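Local structure of nitrite oxidoreductase subunit A (Kuenenia stuttgartiensis, 7B04) at residues N902-P916 with T1096-A1108. The protein is a subunit of the molybdopterin oxidoreductase family that binds a molybdenum atom, two MD1 groups and an iron-sulfur cluster. Residues are numbered along the deposited sequence; the frame is centred on the assembly and turned at random.
Sequences NFLWEKGYHFYCVTP and TVPKETLVKITKA. With MD1 (phosphoric acid 4-(2-amino-4-oxo-3,4,5,6,-tetrahydro-pteridin-6-yl)-2-hydroxy-3,4-dimercapto-but-3-en-yl ester guanylate ester), chain C.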
loop_
_atom_site.group_PDB
_atom_site.type_symbol
_atom_site.label_atom_id
_atom_site.label_comp_id
_atom_site.label_asym_id
_atom_site.label_seq_id
_atom_site.Cartn_x
_atom_site.Cartn_y
_atom_site.Cartn_z
ATOM N N ASN B 902 -31.657 17.105 -8.626
ATOM C CA ASN B 902 -30.827 17.642 -7.557
ATOM C C ASN B 902 -30.322 19.018 -7.969
ATOM O O ASN B 902 -29.888 19.219 -9.109
ATOM C CB ASN B 902 -29.650 16.710 -7.266
ATOM C CG ASN B 902 -28.851 17.130 -6.037
ATOM O OD1 ASN B 902 -29.117 18.166 -5.427
ATOM N ND2 ASN B 902 -27.857 16.325 -5.680
ATOM N N PHE B 903 -30.400 19.982 -7.049
ATOM C CA PHE B 903 -29.984 21.333 -7.405
ATOM C C PHE B 903 -28.491 21.386 -7.705
ATOM O O PHE B 903 -28.075 22.034 -8.671
ATOM C CB PHE B 903 -30.372 22.326 -6.304
ATOM C CG PHE B 903 -29.635 22.138 -5.007
ATOM C CD1 PHE B 903 -30.037 21.175 -4.098
ATOM C CD2 PHE B 903 -28.562 22.952 -4.683
ATOM C CE1 PHE B 903 -29.369 21.010 -2.899
ATOM C CE2 PHE B 903 -27.892 22.795 -3.483
ATOM C CZ PHE B 903 -28.295 21.821 -2.591
ATOM N N LEU B 904 -27.675 20.686 -6.913
ATOM C CA LEU B 904 -26.234 20.675 -7.155
ATOM C C LEU B 904 -25.893 20.032 -8.494
ATOM O O LEU B 904 -24.995 20.498 -9.204
ATOM C CB LEU B 904 -25.522 19.944 -6.019
ATOM C CG LEU B 904 -25.462 20.682 -4.683
ATOM C CD1 LEU B 904 -25.079 19.736 -3.564
ATOM C CD2 LEU B 904 -24.489 21.847 -4.759
ATOM N N TRP B 905 -26.598 18.954 -8.853
ATOM C CA TRP B 905 -26.292 18.236 -10.087
ATOM C C TRP B 905 -26.493 19.102 -11.325
ATOM O O TRP B 905 -25.778 18.933 -12.319
ATOM C CB TRP B 905 -27.159 16.976 -10.178
ATOM C CG TRP B 905 -26.723 16.002 -11.228
ATOM C CD1 TRP B 905 -27.053 16.021 -12.553
ATOM C CD2 TRP B 905 -25.890 14.851 -11.040
ATOM N NE1 TRP B 905 -26.469 14.961 -13.201
ATOM C CE2 TRP B 905 -25.750 14.228 -12.295
ATOM C CE3 TRP B 905 -25.245 14.292 -9.933
ATOM C CZ2 TRP B 905 -24.993 13.072 -12.474
ATOM C CZ3 TRP B 905 -24.495 13.145 -10.114
ATOM C CH2 TRP B 905 -24.374 12.547 -11.373
ATOM N N GLU B 906 -27.450 20.029 -11.290
ATOM C CA GLU B 906 -27.774 20.832 -12.463
ATOM C C GLU B 906 -26.923 22.090 -12.611
ATOM O O GLU B 906 -26.912 22.681 -13.697
ATOM C CB GLU B 906 -29.260 21.214 -12.434
ATOM C CG GLU B 906 -30.183 20.006 -12.401
ATOM C CD GLU B 906 -30.050 19.144 -13.642
ATOM O OE1 GLU B 906 -29.884 19.707 -14.743
ATOM O OE2 GLU B 906 -30.096 17.903 -13.515
ATOM N N LYS B 907 -26.217 22.519 -11.565
ATOM C CA LYS B 907 -25.318 23.664 -11.664
ATOM C C LYS B 907 -23.905 23.285 -12.091
ATOM O O LYS B 907 -23.046 24.167 -12.184
ATOM C CB LYS B 907 -25.264 24.430 -10.338
ATOM C CG LYS B 907 -26.596 24.537 -9.632
ATOM C CD LYS B 907 -26.399 24.686 -8.136
ATOM C CE LYS B 907 -25.417 25.800 -7.833
ATOM N NZ LYS B 907 -25.319 26.070 -6.375
ATOM N N GLY B 908 -23.639 22.005 -12.343
ATOM C CA GLY B 908 -22.322 21.556 -12.749
ATOM C C GLY B 908 -21.604 20.661 -11.766
ATOM O O GLY B 908 -20.511 20.180 -12.087
ATOM N N TYR B 909 -22.158 20.429 -10.577
ATOM C CA TYR B 909 -21.535 19.534 -9.603
ATOM C C TYR B 909 -22.120 18.131 -9.789
ATOM O O TYR B 909 -22.827 17.578 -8.941
ATOM C CB TYR B 909 -21.714 20.075 -8.189
ATOM C CG TYR B 909 -21.158 21.478 -7.994
ATOM C CD1 TYR B 909 -20.107 21.714 -7.116
ATOM C CD2 TYR B 909 -21.692 22.565 -8.679
ATOM C CE1 TYR B 909 -19.598 22.995 -6.936
ATOM C CE2 TYR B 909 -21.191 23.837 -8.513
ATOM C CZ TYR B 909 -20.161 24.053 -7.626
ATOM O OH TYR B 909 -19.674 25.329 -7.465
ATOM N N HIS B 910 -21.784 17.552 -10.941
ATOM C CA HIS B 910 -22.352 16.299 -11.422
ATOM C C HIS B 910 -21.319 15.181 -11.493
ATOM O O HIS B 910 -21.419 14.284 -12.333
ATOM C CB HIS B 910 -22.993 16.501 -12.793
ATOM C CG HIS B 910 -22.074 17.129 -13.795
ATOM N ND1 HIS B 910 -21.743 18.466 -13.759
ATOM C CD2 HIS B 910 -21.408 16.608 -14.852
ATOM C CE1 HIS B 910 -20.916 18.742 -14.750
ATOM N NE2 HIS B 910 -20.696 17.632 -15.429
ATOM N N PHE B 911 -20.319 15.226 -10.620
ATOM C CA PHE B 911 -19.304 14.185 -10.528
ATOM C C PHE B 911 -19.335 13.601 -9.126
ATOM O O PHE B 911 -19.204 14.339 -8.145
ATOM C CB PHE B 911 -17.908 14.740 -10.823
ATOM C CG PHE B 911 -17.634 14.959 -12.276
ATOM C CD1 PHE B 911 -17.414 13.885 -13.121
ATOM C CD2 PHE B 911 -17.575 16.240 -12.797
ATOM C CE1 PHE B 911 -17.153 14.083 -14.462
ATOM C CE2 PHE B 911 -17.313 16.446 -14.136
ATOM C CZ PHE B 911 -17.102 15.365 -14.970
ATOM N N TYR B 912 -19.498 12.284 -9.025
ATOM C CA TYR B 912 -19.282 11.685 -7.724
ATOM C C TYR B 912 -17.801 11.799 -7.385
ATOM O O TYR B 912 -16.949 11.982 -8.259
ATOM C CB TYR B 912 -19.719 10.217 -7.713
ATOM C CG TYR B 912 -21.187 9.981 -8.008
ATOM C CD1 TYR B 912 -22.146 10.091 -7.010
ATOM C CD2 TYR B 912 -21.609 9.626 -9.282
ATOM C CE1 TYR B 912 -23.485 9.871 -7.280
ATOM C CE2 TYR B 912 -22.941 9.405 -9.560
ATOM C CZ TYR B 912 -23.876 9.527 -8.558
ATOM O OH TYR B 912 -25.205 9.304 -8.834
ATOM N N CYS B 913 -17.490 11.660 -6.105
ATOM C CA CYS B 913 -16.091 11.776 -5.703
ATOM C C CYS B 913 -15.883 10.796 -4.554
ATOM O O CYS B 913 -16.017 11.146 -3.380
ATOM C CB CYS B 913 -15.715 13.195 -5.308
ATOM S SG CYS B 913 -13.941 13.443 -5.099
ATOM N N VAL B 914 -15.525 9.583 -4.910
ATOM C CA VAL B 914 -15.262 8.551 -3.923
ATOM C C VAL B 914 -13.874 8.785 -3.351
ATOM O O VAL B 914 -12.962 9.246 -4.048
ATOM C CB VAL B 914 -15.377 7.152 -4.555
ATOM C CG1 VAL B 914 -16.813 6.842 -4.923
ATOM C CG2 VAL B 914 -14.491 7.072 -5.782
ATOM N N THR B 915 -13.710 8.513 -2.058
ATOM C CA THR B 915 -12.398 8.586 -1.425
ATOM C C THR B 915 -12.143 7.237 -0.767
ATOM O O THR B 915 -12.258 7.094 0.460
ATOM C CB THR B 915 -12.297 9.743 -0.429
ATOM O OG1 THR B 915 -13.252 9.576 0.626
ATOM C CG2 THR B 915 -12.534 11.071 -1.133
ATOM N N PRO B 916 -11.762 6.233 -1.545
ATOM C CA PRO B 916 -11.495 4.909 -0.987
ATOM C C PRO B 916 -10.132 4.917 -0.309
ATOM O O PRO B 916 -9.423 5.920 -0.295
ATOM C CB PRO B 916 -11.510 3.993 -2.220
ATOM C CG PRO B 916 -12.162 4.799 -3.310
ATOM C CD PRO B 916 -11.744 6.203 -3.013
ATOM N N THR B 1096 -20.218 8.146 10.114
ATOM C CA THR B 1096 -19.906 9.243 9.211
ATOM C C THR B 1096 -19.780 8.756 7.773
ATOM O O THR B 1096 -19.355 7.625 7.501
ATOM C CB THR B 1096 -18.621 9.929 9.627
ATOM O OG1 THR B 1096 -17.517 9.062 9.345
ATOM C CG2 THR B 1096 -18.678 10.295 11.102
ATOM N N VAL B 1097 -20.160 9.632 6.847
ATOM C CA VAL B 1097 -20.182 9.305 5.423
ATOM C C VAL B 1097 -19.414 10.348 4.621
ATOM O O VAL B 1097 -19.932 11.448 4.375
ATOM C CB VAL B 1097 -21.633 9.195 4.935
ATOM C CG1 VAL B 1097 -22.202 7.899 5.409
ATOM C CG2 VAL B 1097 -22.482 10.388 5.447
ATOM N N PRO B 1098 -18.189 10.052 4.177
ATOM C CA PRO B 1098 -17.472 11.032 3.347
ATOM C C PRO B 1098 -17.873 11.006 1.886
ATOM O O PRO B 1098 -17.599 11.982 1.172
ATOM C CB PRO B 1098 -15.997 10.635 3.522
ATOM C CG PRO B 1098 -15.970 9.736 4.717
ATOM C CD PRO B 1098 -17.276 9.018 4.692
ATOM N N LYS B 1099 -18.522 9.939 1.423
ATOM C CA LYS B 1099 -18.851 9.788 0.011
ATOM C C LYS B 1099 -20.173 10.433 -0.390
ATOM O O LYS B 1099 -20.460 10.515 -1.591
ATOM C CB LYS B 1099 -18.850 8.305 -0.363
ATOM C CG LYS B 1099 -17.470 7.696 -0.210
ATOM C CD LYS B 1099 -17.406 6.248 -0.639
ATOM C CE LYS B 1099 -15.995 5.718 -0.440
ATOM N NZ LYS B 1099 -15.836 4.321 -0.911
ATOM N N GLU B 1100 -20.985 10.891 0.564
ATOM C CA GLU B 1100 -22.199 11.624 0.212
ATOM C C GLU B 1100 -21.768 13.031 -0.177
ATOM O O GLU B 1100 -21.841 13.990 0.598
ATOM C CB GLU B 1100 -23.205 11.627 1.353
ATOM C CG GLU B 1100 -24.201 10.499 1.250
ATOM C CD GLU B 1100 -25.330 10.798 0.284
ATOM O OE1 GLU B 1100 -25.983 9.833 -0.163
ATOM O OE2 GLU B 1100 -25.566 11.986 -0.024
ATOM N N THR B 1101 -21.305 13.141 -1.416
ATOM C CA THR B 1101 -20.816 14.398 -1.947
ATOM C C THR B 1101 -20.771 14.293 -3.460
ATOM O O THR B 1101 -20.669 13.199 -4.022
ATOM C CB THR B 1101 -19.423 14.743 -1.393
ATOM O OG1 THR B 1101 -19.182 16.150 -1.523
ATOM C CG2 THR B 1101 -18.334 13.972 -2.135
ATOM N N LEU B 1102 -20.893 15.441 -4.108
ATOM C CA LEU B 1102 -20.629 15.579 -5.528
ATOM C C LEU B 1102 -19.725 16.779 -5.728
ATOM O O LEU B 1102 -19.721 17.714 -4.927
ATOM C CB LEU B 1102 -21.890 15.723 -6.365
ATOM C CG LEU B 1102 -22.802 14.506 -6.311
ATOM C CD1 LEU B 1102 -24.227 14.950 -6.472
ATOM C CD2 LEU B 1102 -22.424 13.499 -7.377
ATOM N N VAL B 1103 -18.954 16.735 -6.805
ATOM C CA VAL B 1103 -17.860 17.722 -7.005
ATOM C C VAL B 1103 -17.920 18.331 -8.398
ATOM O O VAL B 1103 -18.497 17.734 -9.258
ATOM C CB VAL B 1103 -16.530 16.967 -6.809
ATOM C CG1 VAL B 1103 -15.352 17.867 -6.565
ATOM C CG2 VAL B 1103 -16.628 15.996 -5.666
ATOM N N LYS B 1104 -17.328 19.511 -8.538
ATOM C CA LYS B 1104 -17.129 20.230 -9.813
ATOM C C LYS B 1104 -15.628 20.191 -10.112
ATOM O O LYS B 1104 -14.852 20.401 -9.203
ATOM C CB LYS B 1104 -17.559 21.687 -9.690
ATOM C CG LYS B 1104 -17.701 22.407 -11.011
ATOM C CD LYS B 1104 -18.354 23.753 -10.910
ATOM C CE LYS B 1104 -17.474 24.783 -10.248
ATOM N NZ LYS B 1104 -18.087 26.128 -10.295
ATOM N N ILE B 1105 -15.259 19.864 -11.343
ATOM C CA ILE B 1105 -13.833 19.796 -11.753
ATOM C C ILE B 1105 -13.599 20.848 -12.824
ATOM O O ILE B 1105 -14.394 20.945 -13.730
ATOM C CB ILE B 1105 -13.504 18.403 -12.306
ATOM C CG1 ILE B 1105 -14.284 17.314 -11.585
ATOM C CG2 ILE B 1105 -12.024 18.132 -12.220
ATOM C CD1 ILE B 1105 -13.594 16.839 -10.360
ATOM N N THR B 1106 -12.555 21.632 -12.659
ATOM C CA THR B 1106 -12.133 22.639 -13.623
ATOM C C THR B 1106 -10.615 22.617 -13.700
ATOM O O THR B 1106 -9.937 22.420 -12.687
ATOM C CB THR B 1106 -12.622 24.061 -13.287
ATOM O OG1 THR B 1106 -11.691 24.698 -12.406
ATOM C CG2 THR B 1106 -14.018 24.061 -12.666
ATOM N N LYS B 1107 -10.094 22.822 -14.907
ATOM C CA LYS B 1107 -8.653 22.833 -15.124
ATOM C C LYS B 1107 -7.982 23.969 -14.360
ATOM O O LYS B 1107 -8.514 25.078 -14.259
ATOM C CB LYS B 1107 -8.355 22.964 -16.618
ATOM C CG LYS B 1107 -6.876 23.095 -16.952
ATOM C CD LYS B 1107 -6.660 23.348 -18.435
ATOM C CE LYS B 1107 -5.191 23.584 -18.749
ATOM N NZ LYS B 1107 -4.966 23.886 -20.191
ATOM N N ALA B 1108 -6.805 23.674 -13.808
ATOM C CA ALA B 1108 -6.037 24.610 -12.999
ATOM C C ALA B 1108 -4.736 25.041 -13.658
ATOM O O ALA B 1108 -4.469 26.242 -13.773
ATOM C CB ALA B 1108 -5.744 23.989 -11.629
HETATM P PB MD1 C . -6.870 7.370 11.903
HETATM O O3B MD1 C . -5.666 6.963 10.860
HETATM O O1B MD1 C . -6.743 8.841 12.213
HETATM O O2B MD1 C . -6.706 6.579 13.179
HETATM O O3A MD1 C . -8.375 7.067 11.290
HETATM C C10 MD1 C . -8.581 6.159 10.248
HETATM C C11 MD1 C . -9.697 6.703 9.308
HETATM O O11 MD1 C . -9.013 7.452 8.061
HETATM C C12 MD1 C . -10.528 5.730 8.932
HETATM S S12 MD1 C . -10.148 4.020 9.412
HETATM C C13 MD1 C . -11.838 5.910 8.109
HETATM S S13 MD1 C . -12.713 4.352 7.777
HETATM C C14 MD1 C . -12.437 7.120 7.564
HETATM N N15 MD1 C . -12.225 7.012 5.981
HETATM C C16 MD1 C . -12.402 8.203 5.246
HETATM C C15 MD1 C . -12.492 8.124 3.763
HETATM O O14 MD1 C . -12.428 7.069 3.228
HETATM N N17 MD1 C . -12.666 9.363 2.960
HETATM C C17 MD1 C . -12.743 10.736 3.660
HETATM N N16 MD1 C . -12.917 11.943 2.875
HETATM N N18 MD1 C . -12.655 10.830 5.164
HETATM C C20 MD1 C . -12.490 9.644 5.963
HETATM N N8 MD1 C . -12.406 9.789 7.356
HETATM C C7 MD1 C . -12.126 8.454 8.190
HETATM P PA MD1 C . -4.067 6.990 11.267
HETATM O O1A MD1 C . -3.295 5.996 10.434
HETATM O O2A MD1 C . -3.557 8.375 11.000
HETATM O "O5'" MD1 C . -3.784 6.710 12.864
HETATM C "C5'" MD1 C . -2.447 6.491 13.220
HETATM C "C4'" MD1 C . -1.798 7.806 13.776
HETATM O "O4'" MD1 C . -1.098 7.506 15.133
HETATM C "C1'" MD1 C . 0.424 7.431 14.804
HETATM N N9 MD1 C . 1.040 6.208 15.389
HETATM C C4 MD1 C . 1.122 6.103 16.704
HETATM N N3 MD1 C . 0.689 7.021 17.789
HETATM C C2 MD1 C . 0.906 6.643 19.179
HETATM N N2 MD1 C . 0.482 7.540 20.229
HETATM N N1 MD1 C . 1.534 5.391 19.516
HETATM C C6 MD1 C . 1.948 4.514 18.466
HETATM O O6 MD1 C . 2.465 3.484 18.737
HETATM C C5 MD1 C . 1.717 4.915 17.003
HETATM N N7 MD1 C . 1.995 4.307 15.855
HETATM C C8 MD1 C . 1.579 5.102 14.844
HETATM C "C2'" MD1 C . 0.506 7.426 13.533
HETATM O "O2'" MD1 C . 1.700 8.146 13.104
HETATM C "C3'" MD1 C . -0.858 8.205 13.006
HETATM O "O3'" MD1 C . -0.665 9.645 13.131
#
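Pro1098 and Thr915 meet at the pterin end of MD1: CB of Pro1098 lies near C17 of the ligand, while OG1 of Thr915 accepts from MD1 N17, at a doubtfully short 2.4 Å, and, weakly, from N16. Lys1099 follows, its chain extended beyond CG. Its CE passes 4.0 Å from Thr915 N, and NZ ends in a salt bridge to a phosphate oxygen of the other MD1. Thr1101 lays CG2 near the Cys913 carbonyl and sends its hydroxyl to Ile1059 O.

Leu1102 has the broadest contact of the second segment, 138 Å² buried. CD2 sits over one face of the Tyr912 ring, 3.9 Å from its centroid, and meets the edge of the Trp905 indole, 3.5 Å from CZ3. Asn902, whose OD1 caps helix 903-906 at Leu904 N, faces CD1 from the opposite direction with ND2, itself hydrogen-bonded to Thr854 O. At Val1103 the backbones pair: N donates to Phe911 O at 2.8 Å, with an N-H...O angle of 156°, whereas the return bond from Phe911 N to Val1103 O is weak at 3.4 Å. Lys1104 places CB over a face of the Tyr909 ring, 3.8 Å from its centroid; its chain then bends at chi3 (71°), leading NZ to a weak bond with the Tyr909 hydroxyl. Ile1105 brings CG1 to Phe911 CD2 (3.7 Å).

With strand directions 111° apart, pairing is brief, yet it joins the first and last strands of a six-stranded mixed sheet, and the adjoining loops reach both MD1 groups, consistent with the double-psi-type beta barrel of the C-terminal molybdopterin dinucleotide-binding domain.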